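Local structure of HTH-type transcriptional regulator AscG (Escherichia coli, 3BRQ) at residues B[103-108]-B[260-265]; B[203-208]-B[233-238]. The protein represses the asc operon of Escherichia coli as a sequence-specific DNA-binding transcription factor of the LacI family. All coordinates share one frame; numbering follows the deposited sequence.

Contact 1: residues B[103-108]-B[260-265]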
ATOM      1  N   PRO B 103      -4.537 -27.475   9.234  1.00 27.52           N
ATOM      2  CA  PRO B 103      -3.240 -26.840   9.249  1.00 26.66           C
ATOM      3  C   PRO B 103      -3.396 -25.320   9.450  1.00 25.19           C
ATOM      4  O   PRO B 103      -4.047 -24.665   8.628  1.00 25.20           O
ATOM      5  CB  PRO B 103      -2.713 -27.115   7.835  1.00 25.89           C
ATOM      6  CG  PRO B 103      -3.459 -28.315   7.413  1.00 28.37           C
ATOM      7  CD  PRO B 103      -4.818 -28.060   7.913  1.00 28.64           C
ATOM      8  N   ILE B 104      -2.838 -24.800  10.539  1.00 23.27           N
ATOM      9  CA  ILE B 104      -2.842 -23.343  10.832  1.00 22.75           C
ATOM     10  C   ILE B 104      -1.409 -22.869  10.981  1.00 22.79           C
ATOM     11  O   ILE B 104      -0.630 -23.451  11.754  1.00 23.47           O
ATOM     12  CB  ILE B 104      -3.652 -22.954  12.101  1.00 21.96           C
ATOM     13  CG1 ILE B 104      -5.095 -23.414  11.955  1.00 23.81           C
ATOM     14  CG2 ILE B 104      -3.594 -21.390  12.358  1.00 19.44           C
ATOM     15  CD1 ILE B 104      -5.901 -23.326  13.221  1.00 24.72           C
HETATM   16  N   MSE B 105      -1.030 -21.852  10.219  1.00 21.16           N
HETATM   17  CA  MSE B 105       0.313 -21.317  10.359  1.00 22.11           C
HETATM   18  C   MSE B 105       0.291 -19.819  10.627  1.00 22.05           C
HETATM   19  O   MSE B 105      -0.646 -19.144  10.183  1.00 24.62           O
HETATM   20  CB  MSE B 105       1.137 -21.654   9.108  1.00 20.87           C
HETATM   21  CG  MSE B 105       1.571 -23.159   9.154  1.00 23.12           C
HETATM   22 SE   MSE B 105       2.772 -23.667   7.751  0.50 18.46          SE
HETATM   23  CE  MSE B 105       4.400 -22.807   8.265  1.00 20.60           C
ATOM     24  N   VAL B 106       1.341 -19.311  11.281  1.00 20.66           N
ATOM     25  CA  VAL B 106       1.428 -17.909  11.699  1.00 20.49           C
ATOM     26  C   VAL B 106       2.585 -17.237  10.962  1.00 20.67           C
ATOM     27  O   VAL B 106       3.650 -17.813  10.808  1.00 20.99           O
ATOM     28  CB  VAL B 106       1.574 -17.760  13.276  1.00 19.82           C
ATOM     29  CG1 VAL B 106       2.849 -18.369  13.738  1.00 22.35           C
ATOM     30  CG2 VAL B 106       1.534 -16.282  13.721  1.00 16.80           C
ATOM     31  N   LEU B 107       2.314 -16.045  10.430  1.00 21.30           N
ATOM     32  CA  LEU B 107       3.283 -15.160   9.800  1.00 20.38           C
ATOM     33  C   LEU B 107       3.674 -14.014  10.760  1.00 21.82           C
ATOM     34  O   LEU B 107       2.795 -13.352  11.352  1.00 19.33           O
ATOM     35  CB  LEU B 107       2.633 -14.551   8.530  1.00 19.77           C
ATOM     36  CG  LEU B 107       3.520 -13.644   7.651  1.00 21.60           C
ATOM     37  CD1 LEU B 107       4.614 -14.511   6.939  1.00 19.73           C
ATOM     38  CD2 LEU B 107       2.662 -12.933   6.598  1.00 23.45           C
ATOM     39  N   ASN B 108       4.982 -13.732  10.861  1.00 22.79           N
ATOM     40  CA  ASN B 108       5.493 -12.524  11.548  1.00 25.71           C
ATOM     41  C   ASN B 108       5.587 -12.678  13.067  1.00 27.30           C
ATOM     42  O   ASN B 108       5.824 -11.684  13.772  1.00 29.65           O
ATOM     43  CB  ASN B 108       4.699 -11.239  11.189  1.00 25.22           C
ATOM     44  CG  ASN B 108       5.523  -9.930  11.421  1.00 28.52           C
ATOM     45  OD1 ASN B 108       5.012  -8.933  11.953  1.00 35.09           O
ATOM     46  ND2 ASN B 108       6.778  -9.941  11.033  1.00 22.01           N
ATOM     47  N   GLN B 260       5.818 -17.262   0.070  1.00 29.35           N
ATOM     48  CA  GLN B 260       5.935 -18.489  -0.686  1.00 28.82           C
ATOM     49  C   GLN B 260       6.250 -19.637   0.253  1.00 27.89           C
ATOM     50  O   GLN B 260       5.738 -20.749   0.065  1.00 28.84           O
ATOM     51  CB  GLN B 260       7.013 -18.358  -1.738  1.00 30.35           C
ATOM     52  CG  GLN B 260       6.641 -17.427  -2.897  1.00 32.55           C
ATOM     53  CD  GLN B 260       7.804 -17.228  -3.859  1.00 37.46           C
ATOM     54  OE1 GLN B 260       8.914 -17.690  -3.601  1.00 39.70           O
ATOM     55  NE2 GLN B 260       7.553 -16.528  -4.983  1.00 36.02           N
ATOM     56  N   GLU B 261       7.054 -19.377   1.272  1.00 25.47           N
ATOM     57  CA  GLU B 261       7.271 -20.382   2.322  1.00 25.04           C
ATOM     58  C   GLU B 261       6.012 -20.777   3.080  1.00 24.46           C
ATOM     59  O   GLU B 261       5.639 -21.933   3.093  1.00 24.61           O
ATOM     60  CB  GLU B 261       8.293 -19.913   3.343  1.00 23.58           C
ATOM     61  CG  GLU B 261       8.667 -21.003   4.301  1.00 27.80           C
ATOM     62  CD  GLU B 261       9.637 -22.005   3.674  1.00 33.03           C
ATOM     63  OE1 GLU B 261       9.891 -21.972   2.433  1.00 33.70           O
ATOM     64  OE2 GLU B 261      10.170 -22.809   4.445  1.00 32.14           O
ATOM     65  N   ILE B 262       5.386 -19.831   3.782  1.00 24.56           N
ATOM     66  CA  ILE B 262       4.163 -20.153   4.536  1.00 23.33           C
ATOM     67  C   ILE B 262       3.017 -20.667   3.657  1.00 23.18           C
ATOM     68  O   ILE B 262       2.340 -21.617   4.008  1.00 22.27           O
ATOM     69  CB  ILE B 262       3.705 -18.924   5.408  1.00 23.69           C
ATOM     70  CG1 ILE B 262       2.813 -19.410   6.581  1.00 21.43           C
ATOM     71  CG2 ILE B 262       3.061 -17.842   4.525  1.00 24.50           C
ATOM     72  CD1 ILE B 262       2.578 -18.303   7.601  1.00 22.38           C
ATOM     73  N   ILE B 263       2.772 -20.068   2.493  1.00 23.11           N
ATOM     74  CA  ILE B 263       1.670 -20.592   1.688  1.00 23.16           C
ATOM     75  C   ILE B 263       2.053 -21.940   1.101  1.00 23.82           C
ATOM     76  O   ILE B 263       1.242 -22.867   1.059  1.00 23.36           O
ATOM     77  CB  ILE B 263       1.250 -19.614   0.565  1.00 24.72           C
ATOM     78  CG1 ILE B 263       0.683 -18.287   1.125  1.00 24.73           C
ATOM     79  CG2 ILE B 263       0.281 -20.288  -0.409  1.00 24.73           C
ATOM     80  CD1 ILE B 263      -0.437 -18.372   2.157  1.00 28.31           C
ATOM     81  N   GLY B 264       3.304 -22.062   0.646  1.00 23.99           N
ATOM     82  CA  GLY B 264       3.777 -23.331   0.066  1.00 23.71           C
ATOM     83  C   GLY B 264       3.688 -24.467   1.087  1.00 24.04           C
ATOM     84  O   GLY B 264       3.192 -25.566   0.767  1.00 23.25           O
ATOM     85  N   ARG B 265       4.140 -24.197   2.312  1.00 22.59           N
ATOM     86  CA  ARG B 265       3.984 -25.166   3.391  1.00 23.74           C
ATOM     87  C   ARG B 265       2.546 -25.531   3.719  1.00 23.87           C
ATOM     88  O   ARG B 265       2.259 -26.701   3.957  1.00 25.44           O
ATOM     89  CB  ARG B 265       4.722 -24.719   4.649  1.00 23.65           C
ATOM     90  CG  ARG B 265       6.242 -24.769   4.469  1.00 30.08           C
ATOM     91  CD  ARG B 265       6.915 -24.841   5.822  1.00 40.04           C
ATOM     92  NE  ARG B 265       8.312 -24.374   5.832  1.00 47.87           N
ATOM     93  CZ  ARG B 265       9.002 -24.095   6.953  1.00 53.43           C
ATOM     94  NH1 ARG B 265       8.421 -24.221   8.156  1.00 55.51           N
ATOM     95  NH2 ARG B 265      10.270 -23.669   6.884  1.00 53.56           N
TER
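Ile262, one turn before Arg265 in the helix, drives its CD1 methyl end-on into the backbone of strand 104-107. CD1 stops 3.4 Å from Val106 O and 3.6 Å from Leu107 N, with Leu107 CB lying just beyond. The reach comes from an extended chain: CG1 is anti to the backbone N (chi1 -157°), and CD1 continues outward. Isoleucine suits this place because its CG1-CD1 arm has the length to reach the backbone. Beside it stands Met105, a selenomethionine here, whose CB rests 3.8 Å from Ile262 CG1. Its unbranched chain then bends at chi3 (72°) and crosses the Arg265 side chain at about a right angle. SE meets Arg265 CB at 3.8 Å, and CE lies near both CB and CD of that residue.

No hydrogen bond crosses; the contact is van der Waals, methyl and methylene groups against the strand's backbone and side chains. The methylenes of Arg265 face Met105 while its guanidinium is paired within the helix, which is likely to offset its charge. Arg265 NH2 forms a salt bridge to Glu261 OE2 at 2.6 Å; the bond uses the anti lone pair of OE2, and OE2 sits somewhat out of the guanidinium plane. A weak second bond, from Arg265 NE to Glu261 OE2 at 2.8 Å, holds the guanidinium by Glu261, one turn back.

The helix runs almost antiparallel to the strand (177°), their axes 9.4 Å apart. This helix-on-parallel-sheet layer belongs to one lobe of the two-lobed, periplasmic-binding-protein-like core of LacI-family repressors. Ile262 also touches Met82 and Val119, and thus helix 255-270 covers strand 104-107 together with the flanking strands 80-84 and 118-119.

Contact 2: residues B[203-208]-B[233-238]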
ATOM      1  N   ALA B 203      22.712  10.662  12.916  1.00 22.81           N
ATOM      2  CA  ALA B 203      21.984   9.707  12.105  1.00 22.22           C
ATOM      3  C   ALA B 203      20.603   9.494  12.720  1.00 21.88           C
ATOM      4  O   ALA B 203      20.453   9.626  13.928  1.00 21.50           O
ATOM      5  CB  ALA B 203      22.774   8.355  11.996  1.00 21.63           C
ATOM      6  N   LEU B 204      19.618   9.191  11.873  1.00 19.75           N
ATOM      7  CA  LEU B 204      18.247   8.912  12.308  1.00 21.11           C
ATOM      8  C   LEU B 204      17.780   7.583  11.700  1.00 20.18           C
ATOM      9  O   LEU B 204      17.826   7.394  10.449  1.00 20.07           O
ATOM     10  CB  LEU B 204      17.271  10.037  11.855  1.00 21.49           C
ATOM     11  CG  LEU B 204      15.804   9.589  12.088  1.00 22.55           C
ATOM     12  CD1 LEU B 204      15.224  10.269  13.256  1.00 25.62           C
ATOM     13  CD2 LEU B 204      14.928   9.818  10.864  1.00 27.62           C
ATOM     14  N   VAL B 205      17.297   6.680  12.563  1.00 19.41           N
ATOM     15  CA  VAL B 205      16.708   5.398  12.089  1.00 18.38           C
ATOM     16  C   VAL B 205      15.204   5.535  12.256  1.00 19.33           C
ATOM     17  O   VAL B 205      14.746   5.724  13.389  1.00 19.10           O
ATOM     18  CB  VAL B 205      17.256   4.187  12.893  1.00 17.53           C
ATOM     19  CG1 VAL B 205      16.590   2.878  12.453  1.00 15.75           C
ATOM     20  CG2 VAL B 205      18.790   4.083  12.693  1.00 20.42           C
ATOM     21  N   ALA B 206      14.449   5.534  11.128  1.00 18.75           N
ATOM     22  CA  ALA B 206      12.976   5.564  11.163  1.00 18.23           C
ATOM     23  C   ALA B 206      12.480   4.150  11.000  1.00 18.14           C
ATOM     24  O   ALA B 206      12.970   3.431  10.151  1.00 18.89           O
ATOM     25  CB  ALA B 206      12.398   6.425  10.019  1.00 19.10           C
ATOM     26  N   SER B 207      11.447   3.777  11.765  1.00 17.77           N
ATOM     27  CA  SER B 207      10.946   2.421  11.757  1.00 16.72           C
ATOM     28  C   SER B 207      10.178   2.058  10.489  1.00 16.67           C
ATOM     29  O   SER B 207       9.903   0.876  10.289  1.00 16.96           O
ATOM     30  CB  SER B 207      10.160   2.106  13.047  1.00 14.81           C
ATOM     31  OG  SER B 207      11.060   2.027  14.148  1.00 20.90           O
ATOM     32  N   ASN B 208       9.871   3.023   9.591  1.00 17.69           N
ATOM     33  CA  ASN B 208       9.445   2.598   8.261  1.00 17.03           C
ATOM     34  C   ASN B 208       9.811   3.684   7.223  1.00 17.60           C
ATOM     35  O   ASN B 208      10.214   4.796   7.564  1.00 15.76           O
ATOM     36  CB  ASN B 208       7.937   2.240   8.218  1.00 18.22           C
ATOM     37  CG  ASN B 208       7.001   3.481   8.319  1.00 21.76           C
ATOM     38  OD1 ASN B 208       7.372   4.508   8.848  1.00 22.53           O
ATOM     39  ND2 ASN B 208       5.760   3.337   7.851  1.00 19.26           N
ATOM     40  N   ILE B 233      17.996   6.223   7.597  1.00 22.72           N
ATOM     41  CA  ILE B 233      17.677   4.814   7.241  1.00 22.45           C
ATOM     42  C   ILE B 233      16.197   4.558   7.587  1.00 20.91           C
ATOM     43  O   ILE B 233      15.694   5.049   8.590  1.00 19.42           O
ATOM     44  CB  ILE B 233      18.616   3.836   8.050  1.00 23.41           C
ATOM     45  CG1 ILE B 233      20.082   3.973   7.562  1.00 24.49           C
ATOM     46  CG2 ILE B 233      18.185   2.397   7.918  1.00 26.61           C
ATOM     47  CD1 ILE B 233      21.009   2.799   8.022  1.00 25.81           C
ATOM     48  N   GLY B 234      15.489   3.853   6.711  1.00 19.53           N
ATOM     49  CA  GLY B 234      14.151   3.356   7.006  1.00 18.86           C
ATOM     50  C   GLY B 234      14.116   1.849   6.930  1.00 17.24           C
ATOM     51  O   GLY B 234      15.158   1.217   6.825  1.00 18.02           O
ATOM     52  N   PHE B 235      12.911   1.297   7.040  1.00 18.01           N
ATOM     53  CA  PHE B 235      12.577  -0.128   6.787  1.00 18.61           C
ATOM     54  C   PHE B 235      11.412  -0.263   5.819  1.00 19.44           C
ATOM     55  O   PHE B 235      10.446   0.459   5.971  1.00 18.69           O
ATOM     56  CB  PHE B 235      12.071  -0.755   8.048  1.00 17.47           C
ATOM     57  CG  PHE B 235      13.108  -0.806   9.136  1.00 13.92           C
ATOM     58  CD1 PHE B 235      13.733  -1.983   9.433  1.00 18.28           C
ATOM     59  CD2 PHE B 235      13.458   0.334   9.825  1.00 17.45           C
ATOM     60  CE1 PHE B 235      14.625  -2.050  10.434  1.00 12.75           C
ATOM     61  CE2 PHE B 235      14.385   0.302  10.851  1.00 18.53           C
ATOM     62  CZ  PHE B 235      14.987  -0.872  11.142  1.00 16.43           C
ATOM     63  N   ASP B 236      11.453  -1.282   4.962  1.00 19.86           N
ATOM     64  CA  ASP B 236      10.342  -1.626   4.035  1.00 23.14           C
ATOM     65  C   ASP B 236      10.896  -1.636   2.619  1.00 23.08           C
ATOM     66  O   ASP B 236      10.404  -2.379   1.775  1.00 24.79           O
ATOM     67  CB  ASP B 236       9.170  -0.603   3.951  1.00 23.60           C
ATOM     68  CG  ASP B 236       8.183  -0.630   5.174  1.00 28.81           C
ATOM     69  OD1 ASP B 236       8.213  -1.547   6.009  1.00 29.65           O
ATOM     70  OD2 ASP B 236       7.379   0.331   5.270  1.00 33.04           O
ATOM     71  N   ASP B 237      11.835  -0.747   2.338  1.00 22.88           N
ATOM     72  CA  ASP B 237      12.388  -0.612   0.982  1.00 24.86           C
ATOM     73  C   ASP B 237      11.245  -0.433  -0.029  1.00 24.78           C
ATOM     74  O   ASP B 237      11.148  -1.173  -1.038  1.00 25.73           O
ATOM     75  CB  ASP B 237      13.282  -1.818   0.650  1.00 24.71           C
ATOM     76  CG  ASP B 237      14.051  -1.641  -0.608  1.00 28.02           C
ATOM     77  OD1 ASP B 237      14.461  -0.505  -0.919  1.00 30.79           O
ATOM     78  OD2 ASP B 237      14.244  -2.666  -1.306  1.00 28.65           O
ATOM     79  N   ILE B 238      10.383   0.535   0.225  1.00 23.24           N
ATOM     80  CA  ILE B 238       9.251   0.807  -0.729  1.00 23.48           C
ATOM     81  C   ILE B 238       9.702   1.160  -2.145  1.00 23.85           C
ATOM     82  O   ILE B 238      10.842   1.549  -2.378  1.00 22.44           O
ATOM     83  CB  ILE B 238       8.273   1.851  -0.201  1.00 22.91           C
ATOM     84  CG1 ILE B 238       8.975   3.195  -0.006  1.00 19.96           C
ATOM     85  CG2 ILE B 238       7.593   1.343   1.117  1.00 24.89           C
ATOM     86  CD1 ILE B 238       8.094   4.216   0.633  1.00 16.66           C
TER
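Ala206 and Leu204 join Ile233 by the two backbone hydrogen bonds of a parallel strand pair. Ala206 N donates to Ile233 O (2.9 Å), and Ile233 N donates to Leu204 O (3.1 Å), gripping Ile233 by both its polar atoms. Beyond these bonds, where the first strand ends, CA-H...O contacts take over: Gly234 CA to Ala206 O at 3.4 Å, and Asn208 CA to Phe235 O at 3.3 Å. Without a side chain, Gly234 brings its CA close to Ala206 O; a CB here would come up against Asn208 O.

The aromatic contact is made at an edge. Phe235, its CG anti to the carbonyl carbon (chi1 -64°), turns its rim toward strand 203-206, and Ala206 O lies in the ring plane, 3.2 Å from CD2, where the weakly positive ring hydrogens can face it. Val205 CG1, anti to the backbone N, meets CE2 near the same plane at 3.8 Å. An alanine at Phe235 would probably open a gap beside Val205 CG1 and Ala206 O and lose the ring's contact with Thr126 of helix 123-136. Val205 and Ile233 point to one face of the sheet, where both touch Leu134 of that helix.

Strands 203-206 and 231-235, with helix 209-221 between them, form a beta-alpha-beta unit of the periplasmic-binding-protein-like fold.

Polar groups gather at the strand ends. Asn208 is an N-cap: its OD1 accepts from Met211 N, capping the helix, and its ND2 donates to Trp182 O, while its CB packs 3.6 Å from Asp236 OD2. Asp236 OD1 is hydrogen-bonded to Tyr31 OH, and a bound sodium ion lies about 8 Å from the Asn208 side chain.

Contacts 1 and 2 lie on opposite sides of the chain's centre, their centres 26 Å apart and their nearest atoms about 10 Å apart, and they share no strand. Contact 1 belongs to the parallel sheet that holds strands 21-27 to 118-119, contact 2 to the sheet that holds 142-145, 203-206 and 231-235. Along the chain, contact 2 is nested within contact 1: after residues 103-108 the chain adds strand 118-119, crosses to make most of the second sheet, comes back for helix 255-270 and returns to the second sheet with strand 284-286. Neither lobe is therefore one continuous piece of chain, as in other LacI-family proteins, whose effectors bind in the cleft between two such lobes.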